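Local atomic coordinates of SusD superfamily protein (Bacteroides fragilis NCTC 9343, PDB entry 3NQP), a protein that probably binds sugars at the outer membrane and may help to capture glycans for uptake. Residues K258-D263 with C374-F379; F271-A276 with I362-A367; T103-T106 with M112-F115; A26-I31 with N114-E119. All blocks are in the same frame, centred on the assembly; numbering follows the deposited sequence. Where two conformers were deposited one is given.

Contact 1. Residues K258-D263 with C374-F379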
loop_
_atom_site.group_PDB
_atom_site.type_symbol
_atom_site.label_atom_id
_atom_site.label_comp_id
_atom_site.label_asym_id
_atom_site.label_seq_id
_atom_site.Cartn_x
_atom_site.Cartn_y
_atom_site.Cartn_z
ATOM N N LYS A 258 3.524 -13.350 -15.103
ATOM C CA LYS A 258 3.688 -14.779 -15.389
ATOM C C LYS A 258 4.410 -15.512 -14.234
ATOM O O LYS A 258 4.692 -16.692 -14.330
ATOM C CB LYS A 258 4.413 -14.978 -16.736
ATOM C CG LYS A 258 3.720 -14.304 -17.921
ATOM C CD LYS A 258 2.606 -15.153 -18.510
ATOM C CE LYS A 258 2.063 -14.583 -19.840
ATOM N NZ LYS A 258 3.136 -14.109 -20.805
ATOM N N ASN A 259 4.627 -14.823 -13.105
ATOM C CA ASN A 259 5.264 -15.449 -11.937
ATOM C C ASN A 259 4.459 -15.175 -10.658
ATOM O O ASN A 259 5.009 -14.962 -9.585
ATOM C CB ASN A 259 6.723 -14.952 -11.798
ATOM C CG ASN A 259 7.490 -15.724 -10.723
ATOM O OD1 ASN A 259 7.267 -16.902 -10.566
ATOM N ND2 ASN A 259 8.336 -15.046 -9.949
ATOM N N LYS A 260 3.143 -15.168 -10.777
ATOM C CA LYS A 260 2.271 -14.758 -9.680
ATOM C C LYS A 260 2.304 -15.722 -8.531
ATOM O O LYS A 260 2.653 -16.883 -8.693
ATOM C CB LYS A 260 0.803 -14.609 -10.161
ATOM C CG LYS A 260 0.632 -13.455 -11.120
ATOM C CD LYS A 260 -0.829 -13.294 -11.549
ATOM C CE LYS A 260 -1.023 -12.064 -12.470
ATOM N NZ LYS A 260 -2.522 -11.833 -12.516
ATOM N N ALA A 261 1.933 -15.227 -7.375
ATOM C CA ALA A 261 1.874 -16.036 -6.134
ATOM C C ALA A 261 3.197 -16.735 -5.843
ATOM O O ALA A 261 3.242 -17.838 -5.313
ATOM C CB ALA A 261 0.719 -17.043 -6.219
ATOM N N ASN A 262 4.282 -16.050 -6.160
ATOM C CA ASN A 262 5.640 -16.546 -5.857
ATOM C C ASN A 262 5.984 -16.487 -4.368
ATOM O O ASN A 262 5.221 -15.980 -3.536
ATOM C CB ASN A 262 6.641 -15.765 -6.671
ATOM C CG ASN A 262 6.597 -14.294 -6.364
ATOM O OD1 ASN A 262 7.012 -13.887 -5.267
ATOM N ND2 ASN A 262 6.092 -13.464 -7.324
ATOM N N ASP A 263 7.146 -17.023 -4.026
ATOM C CA ASP A 263 7.522 -17.256 -2.623
ATOM C C ASP A 263 7.766 -15.971 -1.794
ATOM O O ASP A 263 7.860 -16.038 -0.590
ATOM C CB ASP A 263 8.794 -18.171 -2.565
ATOM C CG ASP A 263 8.487 -19.628 -2.910
ATOM O OD1 ASP A 263 7.306 -19.978 -3.084
ATOM O OD2 ASP A 263 9.433 -20.410 -2.994
ATOM N N CYS A 374 -3.098 -6.846 -16.028
ATOM C CA CYS A 374 -3.481 -7.853 -15.058
ATOM C C CYS A 374 -2.388 -8.134 -14.044
ATOM O O CYS A 374 -2.327 -9.225 -13.487
ATOM C CB CYS A 374 -3.936 -9.137 -15.777
ATOM S SG CYS A 374 -2.651 -9.928 -16.759
ATOM N N GLY A 375 -1.494 -7.161 -13.800
ATOM C CA GLY A 375 -0.561 -7.278 -12.678
ATOM C C GLY A 375 -1.321 -7.382 -11.344
ATOM O O GLY A 375 -2.276 -6.657 -11.135
ATOM N N ASP A 376 -0.943 -8.300 -10.467
ATOM C CA ASP A 376 -1.673 -8.449 -9.196
ATOM C C ASP A 376 -1.303 -7.296 -8.275
ATOM O O ASP A 376 -0.186 -6.746 -8.362
ATOM C CB ASP A 376 -1.303 -9.760 -8.491
ATOM C CG ASP A 376 -2.042 -10.996 -9.054
ATOM O OD1 ASP A 376 -2.854 -10.851 -10.002
ATOM O OD2 ASP A 376 -1.772 -12.120 -8.514
ATOM N N TYR A 377 -2.237 -6.896 -7.409
ATOM C CA TYR A 377 -1.934 -5.838 -6.426
ATOM C C TYR A 377 -1.429 -6.467 -5.109
ATOM O O TYR A 377 -2.223 -6.994 -4.315
ATOM C CB TYR A 377 -3.180 -4.925 -6.225
ATOM C CG TYR A 377 -3.103 -3.608 -6.973
ATOM C CD1 TYR A 377 -2.771 -3.562 -8.324
ATOM C CD2 TYR A 377 -3.267 -2.399 -6.317
ATOM C CE1 TYR A 377 -2.673 -2.364 -8.986
ATOM C CE2 TYR A 377 -3.129 -1.203 -6.974
ATOM C CZ TYR A 377 -2.836 -1.176 -8.290
ATOM O OH TYR A 377 -2.675 0.041 -8.902
ATOM N N ILE A 378 -0.115 -6.438 -4.888
ATOM C CA ILE A 378 0.483 -7.106 -3.707
ATOM C C ILE A 378 0.244 -6.192 -2.534
ATOM O O ILE A 378 0.577 -5.004 -2.627
ATOM C CB ILE A 378 2.015 -7.303 -3.879
ATOM C CG1 ILE A 378 2.273 -8.122 -5.149
ATOM C CG2 ILE A 378 2.627 -7.892 -2.562
ATOM C CD1 ILE A 378 3.714 -8.231 -5.635
ATOM N N PHE A 379 -0.378 -6.713 -1.471
ATOM C CA PHE A 379 -0.572 -5.986 -0.236
ATOM C C PHE A 379 0.552 -6.278 0.761
ATOM O O PHE A 379 1.011 -5.364 1.413
ATOM C CB PHE A 379 -1.923 -6.349 0.407
ATOM C CG PHE A 379 -3.112 -5.736 -0.262
ATOM C CD1 PHE A 379 -3.004 -4.945 -1.393
ATOM C CD2 PHE A 379 -4.363 -5.993 0.250
ATOM C CE1 PHE A 379 -4.144 -4.379 -1.969
ATOM C CE2 PHE A 379 -5.495 -5.429 -0.309
ATOM C CZ PHE A 379 -5.396 -4.632 -1.405
HETATM O O HOH W 1 0.705 -12.572 -7.431
#

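Contact 2. Residues F271-A276 with I362-A367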
loop_
_atom_site.group_PDB
_atom_site.type_symbol
_atom_site.label_atom_id
_atom_site.label_comp_id
_atom_site.label_asym_id
_atom_site.label_seq_id
_atom_site.Cartn_x
_atom_site.Cartn_y
_atom_site.Cartn_z
ATOM N N PHE A 271 -5.768 -9.903 -10.357
ATOM C CA PHE A 271 -6.365 -9.351 -11.555
ATOM C C PHE A 271 -6.148 -10.434 -12.616
ATOM O O PHE A 271 -5.134 -11.117 -12.594
ATOM C CB PHE A 271 -5.735 -7.977 -11.908
ATOM C CG PHE A 271 -6.250 -6.850 -11.010
ATOM C CD1 PHE A 271 -7.535 -6.323 -11.188
ATOM C CD2 PHE A 271 -5.503 -6.383 -9.964
ATOM C CE1 PHE A 271 -8.036 -5.343 -10.346
ATOM C CE2 PHE A 271 -5.985 -5.430 -9.113
ATOM C CZ PHE A 271 -7.266 -4.890 -9.300
ATOM N N LEU A 272 -7.138 -10.640 -13.482
ATOM C CA LEU A 272 -7.155 -11.781 -14.411
ATOM C C LEU A 272 -7.730 -11.321 -15.740
ATOM O O LEU A 272 -8.814 -10.753 -15.773
ATOM C CB LEU A 272 -8.009 -12.918 -13.827
ATOM C CG LEU A 272 -8.197 -14.243 -14.580
ATOM C CD1 LEU A 272 -6.843 -14.975 -14.781
ATOM C CD2 LEU A 272 -9.220 -15.140 -13.857
ATOM N N GLU A 273 -6.965 -11.485 -16.815
ATOM C CA GLU A 273 -7.462 -11.186 -18.160
ATOM C C GLU A 273 -8.840 -11.801 -18.369
ATOM O O GLU A 273 -9.106 -12.922 -17.960
ATOM C CB GLU A 273 -6.501 -11.683 -19.225
ATOM C CG GLU A 273 -6.912 -11.352 -20.647
ATOM C CD GLU A 273 -5.866 -11.773 -21.667
ATOM O OE1 GLU A 273 -4.817 -12.322 -21.298
ATOM O OE2 GLU A 273 -6.082 -11.513 -22.843
ATOM N N GLY A 274 -9.733 -11.018 -18.951
ATOM C CA GLY A 274 -11.093 -11.467 -19.167
ATOM C C GLY A 274 -12.018 -11.388 -17.988
ATOM O O GLY A 274 -13.183 -11.732 -18.129
ATOM N N GLU A 275 -11.530 -10.947 -16.831
ATOM C CA GLU A 275 -12.383 -10.820 -15.631
ATOM C C GLU A 275 -12.294 -9.398 -15.046
ATOM O O GLU A 275 -13.293 -8.687 -14.982
ATOM C CB GLU A 275 -11.986 -11.873 -14.606
ATOM C CG GLU A 275 -12.813 -11.893 -13.299
ATOM C CD GLU A 275 -12.388 -13.046 -12.367
ATOM O OE1 GLU A 275 -11.329 -12.933 -11.685
ATOM O OE2 GLU A 275 -13.100 -14.071 -12.307
ATOM N N ALA A 276 -11.093 -8.980 -14.648
ATOM C CA ALA A 276 -10.874 -7.633 -14.117
ATOM C C ALA A 276 -9.422 -7.289 -14.324
ATOM O O ALA A 276 -8.543 -8.153 -14.172
ATOM C CB ALA A 276 -11.240 -7.575 -12.656
ATOM N N ILE A 362 2.714 -3.700 -14.982
ATOM C CA ILE A 362 1.756 -3.432 -16.077
ATOM C C ILE A 362 1.361 -4.703 -16.851
ATOM O O ILE A 362 0.962 -4.646 -18.029
ATOM C CB ILE A 362 2.247 -2.286 -17.013
ATOM C CG1 ILE A 362 3.632 -2.575 -17.607
ATOM C CG2 ILE A 362 2.266 -0.959 -16.242
ATOM C CD1 ILE A 362 3.958 -1.783 -18.980
ATOM N N GLY A 363 1.442 -5.855 -16.194
ATOM C CA GLY A 363 0.847 -7.102 -16.772
ATOM C C GLY A 363 1.635 -7.656 -17.960
ATOM O O GLY A 363 2.848 -7.769 -17.880
ATOM N N TYR A 364 0.958 -7.950 -19.068
ATOM C CA TYR A 364 1.646 -8.502 -20.261
ATOM C C TYR A 364 0.933 -8.156 -21.545
ATOM O O TYR A 364 -0.152 -7.572 -21.535
ATOM C CB TYR A 364 1.796 -10.029 -20.128
ATOM C CG TYR A 364 0.480 -10.752 -19.900
ATOM C CD1 TYR A 364 -0.566 -10.683 -20.833
ATOM C CD2 TYR A 364 0.266 -11.489 -18.731
ATOM C CE1 TYR A 364 -1.775 -11.333 -20.607
ATOM C CE2 TYR A 364 -0.931 -12.154 -18.505
ATOM C CZ TYR A 364 -1.957 -12.054 -19.434
ATOM O OH TYR A 364 -3.149 -12.684 -19.166
ATOM N N VAL A 365 1.544 -8.511 -22.672
ATOM C CA VAL A 365 0.911 -8.347 -23.953
ATOM C C VAL A 365 0.459 -9.743 -24.338
ATOM O O VAL A 365 1.270 -10.690 -24.363
ATOM C CB VAL A 365 1.874 -7.790 -24.996
ATOM C CG1 VAL A 365 1.155 -7.599 -26.311
ATOM C CG2 VAL A 365 2.520 -6.458 -24.518
ATOM N N ASN A 366 -0.824 -9.885 -24.645
ATOM C CA ASN A 366 -1.370 -11.199 -24.908
ATOM C C ASN A 366 -1.055 -11.683 -26.335
ATOM O O ASN A 366 -0.366 -10.995 -27.100
ATOM C CB ASN A 366 -2.880 -11.204 -24.584
ATOM C CG ASN A 366 -3.688 -10.382 -25.524
ATOM O OD1 ASN A 366 -3.238 -10.030 -26.633
ATOM N ND2 ASN A 366 -4.900 -10.060 -25.105
ATOM N N ALA A 367 -1.538 -12.863 -26.696
ATOM C CA ALA A 367 -1.167 -13.466 -27.992
ATOM C C ALA A 367 -1.721 -12.639 -29.168
ATOM O O ALA A 367 -1.154 -12.651 -30.253
ATOM C CB ALA A 367 -1.648 -14.947 -28.072
HETATM O O HOH W 2 -4.557 -13.035 -16.688
#

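Contact 3. Residues T103-T106 with M112-F115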
loop_
_atom_site.group_PDB
_atom_site.type_symbol
_atom_site.label_atom_id
_atom_site.label_comp_id
_atom_site.label_asym_id
_atom_site.label_seq_id
_atom_site.Cartn_x
_atom_site.Cartn_y
_atom_site.Cartn_z
ATOM N N THR A 103 -21.362 -18.571 11.459
ATOM C CA THR A 103 -20.849 -18.918 12.777
ATOM C C THR A 103 -21.434 -20.238 13.304
ATOM O O THR A 103 -20.681 -21.083 13.788
ATOM C CB THR A 103 -21.015 -17.762 13.779
ATOM O OG1 THR A 103 -20.134 -16.707 13.394
ATOM C CG2 THR A 103 -20.651 -18.173 15.212
ATOM N N ASP A 104 -22.738 -20.468 13.145
ATOM C CA ASP A 104 -23.351 -21.726 13.638
ATOM C C ASP A 104 -23.841 -22.690 12.549
ATOM O O ASP A 104 -24.665 -23.561 12.816
ATOM C CB ASP A 104 -24.476 -21.389 14.624
ATOM C CG ASP A 104 -23.970 -20.608 15.827
ATOM O OD1 ASP A 104 -22.876 -20.920 16.323
ATOM O OD2 ASP A 104 -24.658 -19.678 16.279
ATOM N N ALA A 105 -23.307 -22.554 11.334
ATOM C CA ALA A 105 -23.689 -23.376 10.195
ATOM C C ALA A 105 -23.267 -24.820 10.375
ATOM O O ALA A 105 -22.150 -25.093 10.836
ATOM C CB ALA A 105 -23.056 -22.836 8.927
ATOM N N THR A 106 -24.129 -25.739 9.951
ATOM C CA THR A 106 -23.854 -27.158 10.117
ATOM C C THR A 106 -23.512 -27.839 8.797
ATOM O O THR A 106 -23.165 -29.012 8.782
ATOM C CB THR A 106 -25.050 -27.867 10.777
ATOM O OG1 THR A 106 -26.212 -27.695 9.957
ATOM C CG2 THR A 106 -25.302 -27.291 12.161
HETATM N N MSE A 112 -13.297 -25.885 7.129
HETATM C CA MSE A 112 -13.648 -24.863 6.163
HETATM C C MSE A 112 -14.340 -23.681 6.830
HETATM O O MSE A 112 -14.058 -22.537 6.497
HETATM C CB MSE A 112 -14.535 -25.435 5.053
HETATM C CG MSE A 112 -14.935 -24.386 3.990
HETATM SE SE MSE A 112 -15.909 -25.163 2.526
HETATM C CE MSE A 112 -14.546 -26.144 1.595
ATOM N N LYS A 113 -15.247 -23.958 7.755
ATOM C CA LYS A 113 -15.912 -22.884 8.495
ATOM C C LYS A 113 -14.861 -21.986 9.201
ATOM O O LYS A 113 -14.934 -20.762 9.128
ATOM C CB LYS A 113 -16.890 -23.463 9.503
ATOM C CG LYS A 113 -17.630 -22.440 10.341
ATOM C CD LYS A 113 -18.230 -23.052 11.590
ATOM C CE LYS A 113 -19.448 -23.852 11.331
ATOM N NZ LYS A 113 -20.152 -24.263 12.605
ATOM N N ASN A 114 -13.922 -22.612 9.904
ATOM C CA ASN A 114 -12.928 -21.892 10.667
ATOM C C ASN A 114 -11.996 -21.121 9.707
ATOM O O ASN A 114 -11.605 -19.999 10.003
ATOM C CB ASN A 114 -12.116 -22.842 11.541
ATOM C CG ASN A 114 -12.888 -23.367 12.713
ATOM O OD1 ASN A 114 -13.927 -22.817 13.085
ATOM N ND2 ASN A 114 -12.385 -24.431 13.307
ATOM N N PHE A 115 -11.654 -21.725 8.566
ATOM C CA PHE A 115 -10.796 -21.029 7.590
ATOM C C PHE A 115 -11.475 -19.790 7.044
ATOM O O PHE A 115 -10.875 -18.717 6.987
ATOM C CB PHE A 115 -10.363 -21.931 6.441
ATOM C CG PHE A 115 -9.248 -21.327 5.641
ATOM C CD1 PHE A 115 -7.950 -21.430 6.090
ATOM C CD2 PHE A 115 -9.503 -20.593 4.506
ATOM C CE1 PHE A 115 -6.927 -20.844 5.391
ATOM C CE2 PHE A 115 -8.456 -19.995 3.810
ATOM C CZ PHE A 115 -7.188 -20.142 4.258
#

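Contact 4. Residues A26-I31 with N114-E119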
loop_
_atom_site.group_PDB
_atom_site.type_symbol
_atom_site.label_atom_id
_atom_site.label_comp_id
_atom_site.label_asym_id
_atom_site.label_seq_id
_atom_site.Cartn_x
_atom_site.Cartn_y
_atom_site.Cartn_z
ATOM N N ALA A 26 -19.205 -19.379 -2.625
ATOM C CA ALA A 26 -19.508 -18.309 -3.583
ATOM C C ALA A 26 -19.418 -16.931 -2.905
ATOM O O ALA A 26 -18.867 -15.994 -3.468
ATOM C CB ALA A 26 -20.914 -18.494 -4.246
ATOM N N TYR A 27 -19.955 -16.812 -1.702
ATOM C CA TYR A 27 -19.946 -15.549 -1.033
ATOM C C TYR A 27 -18.504 -15.157 -0.650
ATOM O O TYR A 27 -18.147 -13.988 -0.742
ATOM C CB TYR A 27 -20.877 -15.603 0.174
ATOM C CG TYR A 27 -21.408 -14.269 0.612
ATOM C CD1 TYR A 27 -22.627 -13.791 0.127
ATOM C CD2 TYR A 27 -20.707 -13.480 1.532
ATOM C CE1 TYR A 27 -23.163 -12.597 0.554
ATOM C CE2 TYR A 27 -21.231 -12.277 1.971
ATOM C CZ TYR A 27 -22.461 -11.832 1.469
ATOM O OH TYR A 27 -22.999 -10.651 1.862
ATOM N N ILE A 28 -17.673 -16.130 -0.275
ATOM C CA ILE A 28 -16.252 -15.873 -0.014
ATOM C C ILE A 28 -15.553 -15.357 -1.252
ATOM O O ILE A 28 -14.729 -14.424 -1.162
ATOM C CB ILE A 28 -15.504 -17.135 0.511
ATOM C CG1 ILE A 28 -15.829 -17.344 1.974
ATOM C CG2 ILE A 28 -13.955 -17.017 0.361
ATOM C CD1 ILE A 28 -15.108 -16.380 2.900
ATOM N N ASP A 29 -15.851 -15.951 -2.406
ATOM C CA ASP A 29 -15.306 -15.430 -3.647
ATOM C C ASP A 29 -15.741 -14.008 -3.908
ATOM O O ASP A 29 -14.939 -13.185 -4.338
ATOM C CB ASP A 29 -15.677 -16.326 -4.836
ATOM C CG ASP A 29 -14.904 -17.628 -4.839
ATOM O OD1 ASP A 29 -14.129 -17.889 -3.895
ATOM O OD2 ASP A 29 -15.059 -18.386 -5.802
ATOM N N GLY A 30 -17.018 -13.730 -3.666
ATOM C CA GLY A 30 -17.571 -12.381 -3.840
ATOM C C GLY A 30 -16.899 -11.393 -2.922
ATOM O O GLY A 30 -16.587 -10.284 -3.328
ATOM N N ILE A 31 -16.742 -11.769 -1.666
ATOM C CA ILE A 31 -16.008 -10.923 -0.697
ATOM C C ILE A 31 -14.617 -10.577 -1.254
ATOM O O ILE A 31 -14.170 -9.425 -1.168
ATOM C CB ILE A 31 -15.896 -11.580 0.701
ATOM C CG1 ILE A 31 -17.230 -11.468 1.479
ATOM C CG2 ILE A 31 -14.672 -10.972 1.506
ATOM C CD1 ILE A 31 -17.362 -12.475 2.662
ATOM N N ASN A 114 -13.922 -22.612 9.904
ATOM C CA ASN A 114 -12.928 -21.892 10.667
ATOM C C ASN A 114 -11.996 -21.121 9.707
ATOM O O ASN A 114 -11.605 -19.999 10.003
ATOM C CB ASN A 114 -12.116 -22.842 11.541
ATOM C CG ASN A 114 -12.888 -23.367 12.713
ATOM O OD1 ASN A 114 -13.927 -22.817 13.085
ATOM N ND2 ASN A 114 -12.385 -24.431 13.307
ATOM N N PHE A 115 -11.654 -21.725 8.566
ATOM C CA PHE A 115 -10.796 -21.029 7.590
ATOM C C PHE A 115 -11.475 -19.790 7.044
ATOM O O PHE A 115 -10.875 -18.717 6.987
ATOM C CB PHE A 115 -10.363 -21.931 6.441
ATOM C CG PHE A 115 -9.248 -21.327 5.641
ATOM C CD1 PHE A 115 -7.950 -21.430 6.090
ATOM C CD2 PHE A 115 -9.503 -20.593 4.506
ATOM C CE1 PHE A 115 -6.927 -20.844 5.391
ATOM C CE2 PHE A 115 -8.456 -19.995 3.810
ATOM C CZ PHE A 115 -7.188 -20.142 4.258
ATOM N N TYR A 116 -12.741 -19.951 6.658
ATOM C CA TYR A 116 -13.554 -18.866 6.156
ATOM C C TYR A 116 -13.760 -17.794 7.215
ATOM O O TYR A 116 -13.641 -16.606 6.921
ATOM C CB TYR A 116 -14.902 -19.376 5.642
ATOM C CG TYR A 116 -14.871 -20.117 4.308
ATOM C CD1 TYR A 116 -13.726 -20.154 3.518
ATOM C CD2 TYR A 116 -16.011 -20.763 3.837
ATOM C CE1 TYR A 116 -13.707 -20.806 2.280
ATOM C CE2 TYR A 116 -16.019 -21.406 2.577
ATOM C CZ TYR A 116 -14.861 -21.431 1.819
ATOM O OH TYR A 116 -14.859 -22.052 0.613
ATOM N N LEU A 117 -14.030 -18.190 8.449
ATOM C CA LEU A 117 -14.244 -17.175 9.495
ATOM C C LEU A 117 -12.903 -16.439 9.788
ATOM O O LEU A 117 -12.879 -15.228 9.948
ATOM C CB LEU A 117 -14.896 -17.773 10.742
ATOM C CG LEU A 117 -16.371 -18.129 10.526
ATOM C CD1 LEU A 117 -16.940 -18.912 11.694
ATOM C CD2 LEU A 117 -17.199 -16.859 10.194
ATOM N N GLY A 118 -11.782 -17.150 9.766
ATOM C CA GLY A 118 -10.490 -16.510 9.886
ATOM C C GLY A 118 -10.329 -15.447 8.817
ATOM O O GLY A 118 -9.838 -14.343 9.074
ATOM N N GLU A 119 -10.769 -15.757 7.609
ATOM C CA GLU A 119 -10.567 -14.827 6.494
ATOM C C GLU A 119 -11.438 -13.591 6.739
ATOM O O GLU A 119 -10.964 -12.460 6.588
ATOM C CB GLU A 119 -10.903 -15.454 5.145
ATOM C CG GLU A 119 -9.912 -16.510 4.696
ATOM C CD GLU A 119 -10.181 -17.046 3.307
ATOM O OE1 GLU A 119 -11.319 -17.421 3.048
ATOM O OE2 GLU A 119 -9.239 -17.124 2.462
#

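Contact 1. Residues K258-D263 with C374-F379
The ammonium group of Lys260 is gripped from the 374-379 side by two acceptors. Its NZ lies 2.7 Å from Asp376 OD1 in a salt bridge and donates a second bond to the main-chain O of Cys374, at 2.8 Å. The Cys374 bond is close to linear at the acceptor, with a C=O...N angle of 170°. Asp376 is met quite differently: the amine comes down on OD1 from above the carboxylate plane, 48° out of it. This goes with the path of the lysine, whose extended chain crosses the aspartate at about a right angle and lays its methylenes over the carboxylate, with Lys260 CD 3.4 Å from Asp376 OD2. A water makes a second link, accepting from Ala261 N and donating to Asp376 OD2. OD2 also forms a salt bridge with Arg270, and OD1 takes the backbone N of Phe271, which together should fix the rotation of this buried carboxylate and probably keep it ionised. Residues 258-263 form the loop between helix 251-255 and strand 265-269. That strand pairs antiparallel with strand 377-381, directly after Asp376, and Tyr377 packs against helix 39-48.

Contact 2. Residues F271-A276 with I362-A367
One carboxylate, that of Glu273, serves Tyr364 and Asn366 with an oxygen each, and the tyrosine hydroxyl takes the less usual anti lone pair. Tyr364 OH donates to Glu273 OE1 at 2.7 Å, while Asn366 ND2 donates to Glu273 OE2 at 2.9 Å. The amide arrives on the syn side, 32° out of the carboxylate plane, yet the two flat groups lie only 19° apart. The tyrosine ring is turned further, 52° from the carboxylate, and OE1 sits at its edge, near the ring plane. Glu273 reaches this far because its chain is fully extended, placing CD between the two donors. The backbone behind it forms a classic beta bulge, in which the N atoms of Glu275 and Ala276 both bond to Leu272 O; Glu273 and Gly274 are the central pair of a type II turn that leads into it. Across from it, strand 364-365 pairs with strand 371-372 as a small antiparallel hairpin, and Asn366 OD1 accepts from Ala370 N, which holds the amide with ND2 directed at the glutamate. Val372 lies against the side chains of all three residues. A water ties in the main chain as well, accepting from Glu273 N and donating to Tyr364 OH at 2.9 Å.

Contact 3. Residues T103-T106 with M112-F115
Hydrogen bonding from Lys113 to the backbone of Thr103 and Ala105 dominates here. Lys113 NZ donates to Ala105 O at 2.8 Å, with a C=O...N angle of 145° and the donor tilted modestly from the carbonyl plane. A second bond, from Lys113 NZ to Thr103 O, is weak at 3.4 Å. The two carbonyls therefore share one ammonium group, which pins residues 103-105 against the first turns of helix 110-135. The chain leaves the helix with CG opposite the backbone N and then bends about the CG-CD bond, chi3 -76°, and this bend brings the amine round to both oxygens. Lys113 CE is drawn close to Ala105 O along with NZ, at 3.0 Å. Packing adds less: Ala105 CB, which points at the helix, stands 4.5 Å from Lys113 CE. The Lys113 side chain also touches Leu108 of the connecting loop. The hydroxyl of Thr103 is engaged elsewhere, with Ile99 O one turn back. Electrostatics is longer in range, Asp104 OD1 standing 5.7 Å from Lys113 NZ without touching it. Chemically, a positive charge is set beside carbonyls that follow the end of helix 89-102, where the partial charge of a helix is negative; the lysine would therefore probably be stabilised there, and the polar link to the 103-106 loop is made to backbone oxygens.

Contact 4. Residues A26-I31 with N114-E119
Ile28 on helix 21-37 reaches across to Tyr116 and Glu119 on helix 110-135, and its outer carbons divide between the two. From CB, which points at the opposite helix, the side chain forks. With chi1 at -77°, CG1 stands opposite the carbonyl carbon and CG2 opposite the backbone N, so the two branches part toward different partners. CG1 settles on the tyrosine: it lies 3.7 Å from the centroid of the Tyr116 ring and 10° off the ring normal, a CH-pi contact almost centred on one face. CG2 goes to the glutamate, 3.8 Å from Glu119 OE1. At the tip, CD1 is folded back by chi2 at -76° and touches both, 4.0 Å from Tyr116 CG and 3.9 Å from Glu119 OE1. Tyr116 and Glu119 are three residues apart, so their side chains leave the same flank of helix 110-135, and Ile28 presses into both. The ring is steadied at its far end, where Tyr116 OH is hydrogen-bonded to Thr25 OG1, three residues before Ile28 on the facing helix. Tyr197 packs on both Ile28 and Glu119, while Ile28 also touches Val120. The two segments thus meet through buried side chains, the tyrosine face serving as the landing surface. This is helix-helix packing in the TPR-like helical part of the SusD fold.

Overall arrangement
From the N terminus, helix 21-37 comes first, and contact 4 closes a long loop by joining it to helix 110-135. Contact 3 opens within that loop and ends on the same stretch of helix 110-135, closing a much shorter one that starts at the end of helix 89-102; the two share Asn114 and Phe115, their centres about 10 Å apart. Much later the chain opens contact 1 at 258-263 and closes it at 374-379, with contact 2 wholly inside that loop. These two touch, Asp376 meeting Phe271 and Cys374 meeting Tyr364. One pair thus ties helices of the N-terminal part, the other ties loops and short strands later in the chain.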